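Local coordinates for adenylate cyclase-like protein (Chlamydia trachomatis, PDB 4QO6), which forms part of the inner-membrane ring of the type III secretion system, this chain being a periplasmic region of the longer protein, at residues 27-30 with 35-38. Residues are numbered along the deposited sequence; the frame is centred on the assembly and turned at random.
Sequences FTFN and QLFL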
loop_
_atom_site.group_PDB
_atom_site.type_symbol
_atom_site.label_atom_id
_atom_site.label_comp_id
_atom_site.label_asym_id
_atom_site.label_seq_id
_atom_site.Cartn_x
_atom_site.Cartn_y
_atom_site.Cartn_z
ATOM N N PHE A 27 -0.324 -10.712 29.099
ATOM C CA PHE A 27 -0.841 -10.384 30.462
ATOM C C PHE A 27 0.111 -10.734 31.583
ATOM O O PHE A 27 1.006 -11.534 31.416
ATOM C CB PHE A 27 -2.125 -11.209 30.762
ATOM C CG PHE A 27 -1.855 -12.687 30.955
ATOM C CD1 PHE A 27 -1.665 -13.508 29.871
ATOM C CD2 PHE A 27 -1.775 -13.247 32.231
ATOM C CE1 PHE A 27 -1.436 -14.911 30.012
ATOM C CE2 PHE A 27 -1.526 -14.638 32.395
ATOM C CZ PHE A 27 -1.347 -15.462 31.286
ATOM N N THR A 28 -0.221 -10.248 32.763
ATOM C CA THR A 28 0.359 -10.706 34.015
ATOM C C THR A 28 -0.805 -10.695 34.967
ATOM O O THR A 28 -1.679 -9.858 34.837
ATOM C CB THR A 28 1.520 -9.787 34.560
ATOM O OG1 THR A 28 1.033 -8.466 34.830
ATOM C CG2 THR A 28 2.652 -9.680 33.518
ATOM N N PHE A 29 -0.855 -11.689 35.855
ATOM C CA PHE A 29 -1.976 -11.858 36.776
ATOM C C PHE A 29 -1.370 -11.923 38.156
ATOM O O PHE A 29 -0.533 -12.783 38.430
ATOM C CB PHE A 29 -2.803 -13.141 36.505
ATOM C CG PHE A 29 -3.866 -13.401 37.563
ATOM C CD1 PHE A 29 -4.963 -12.549 37.688
ATOM C CD2 PHE A 29 -3.746 -14.459 38.460
ATOM C CE1 PHE A 29 -5.918 -12.746 38.681
ATOM C CE2 PHE A 29 -4.708 -14.670 39.464
ATOM C CZ PHE A 29 -5.787 -13.811 39.563
ATOM N N ASN A 30 -1.775 -10.978 38.991
ATOM C CA ASN A 30 -1.285 -10.867 40.351
ATOM C C ASN A 30 -2.261 -11.510 41.323
ATOM O O ASN A 30 -3.182 -10.865 41.786
ATOM C CB ASN A 30 -1.083 -9.398 40.710
ATOM C CG ASN A 30 -0.630 -9.195 42.146
ATOM O OD1 ASN A 30 -0.456 -10.148 42.913
ATOM N ND2 ASN A 30 -0.458 -7.940 42.517
ATOM N N GLN A 35 -5.744 -9.071 40.280
ATOM C CA GLN A 35 -5.660 -8.098 39.211
ATOM C C GLN A 35 -5.036 -8.674 37.942
ATOM O O GLN A 35 -3.949 -9.269 37.987
ATOM C CB GLN A 35 -4.831 -6.883 39.646
ATOM C CG GLN A 35 -4.582 -5.938 38.481
ATOM C CD GLN A 35 -4.474 -4.502 38.916
ATOM O OE1 GLN A 35 -3.382 -3.993 39.166
ATOM N NE2 GLN A 35 -5.616 -3.841 39.026
ATOM N N LEU A 36 -5.720 -8.480 36.823
ATOM C CA LEU A 36 -5.170 -8.830 35.505
ATOM C C LEU A 36 -4.685 -7.572 34.809
ATOM O O LEU A 36 -5.426 -6.608 34.644
ATOM C CB LEU A 36 -6.224 -9.526 34.653
ATOM C CG LEU A 36 -5.818 -10.162 33.321
ATOM C CD1 LEU A 36 -4.949 -11.375 33.456
ATOM C CD2 LEU A 36 -7.045 -10.553 32.528
ATOM N N PHE A 37 -3.441 -7.582 34.386
ATOM C CA PHE A 37 -2.921 -6.512 33.565
ATOM C C PHE A 37 -2.812 -7.010 32.125
ATOM O O PHE A 37 -2.135 -7.983 31.873
ATOM C CB PHE A 37 -1.555 -6.137 34.124
ATOM C CG PHE A 37 -0.776 -5.157 33.295
ATOM C CD1 PHE A 37 0.094 -5.590 32.353
ATOM C CD2 PHE A 37 -0.831 -3.824 33.556
ATOM C CE1 PHE A 37 0.870 -4.702 31.618
ATOM C CE2 PHE A 37 -0.049 -2.915 32.845
ATOM C CZ PHE A 37 0.795 -3.361 31.856
ATOM N N LEU A 38 -3.486 -6.353 31.190
ATOM C CA LEU A 38 -3.444 -6.696 29.777
ATOM C C LEU A 38 -2.693 -5.648 28.941
ATOM O O LEU A 38 -2.961 -4.434 29.084
ATOM C CB LEU A 38 -4.856 -6.681 29.240
ATOM C CG LEU A 38 -5.813 -7.745 29.767
ATOM C CD1 LEU A 38 -7.190 -7.601 29.130
ATOM C CD2 LEU A 38 -5.204 -9.117 29.469
HETATM O O HOH W 1 -1.442 -5.472 40.290
#
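Gln35 and Asn30 form the hydrogen-bonded pair nearest the turn of this antiparallel β-hairpin, in which side chains alternate between the face of Phe27, Phe29, Leu36 and Leu38 and that of Thr28, Asn30, Gln35 and Phe37. Asn30 N gives a straight bond to Gln35 O (2.9 Å, 171° at the hydrogen), whereas the return bond from Gln35 N to Asn30 O is weak at 3.5 Å. Their amide side chains do not meet directly: a water donates to Gln35 OE1 and is held weakly by Asn30 ND2, while Gln35 NE2 bonds to Ser63 OG and Asn30 OD1 takes the backbone N-H of Asn32 in the turn. On the other face, the Phe29 ring brings CD1 to 3.4 Å from Gln35 O.

With CG anti to the backbone N (chi1 -171°) and chi2 at 69°, Leu36 turns its CD1 methyl toward strand 27-30, where this one methyl lies 3.9 Å from Phe27 CD2 and also meets Phe29 CB. It thus bridges the two phenylalanines.

Phe37 pairs with Thr28 through both backbone bonds, that from Phe37 N to Thr28 O being nearly linear (2.9 Å). Their side chains run alongside, Thr28 OG1 resting 3.6 Å from Phe37 CB. Leu38 then returns to the Phe27 face, its CD2 touching Phe27 CB at 3.9 Å.

Both segments belong to the CdsD PD1 domain, of the BON clan. Strand 27-30 is outermost, within this chain, in a mixed four-stranded sheet; strand 35-38 pairs in parallel with strand 63-70 on its other side. Helix 10-19 packs over Phe27 and Phe29, Ile15 touching both.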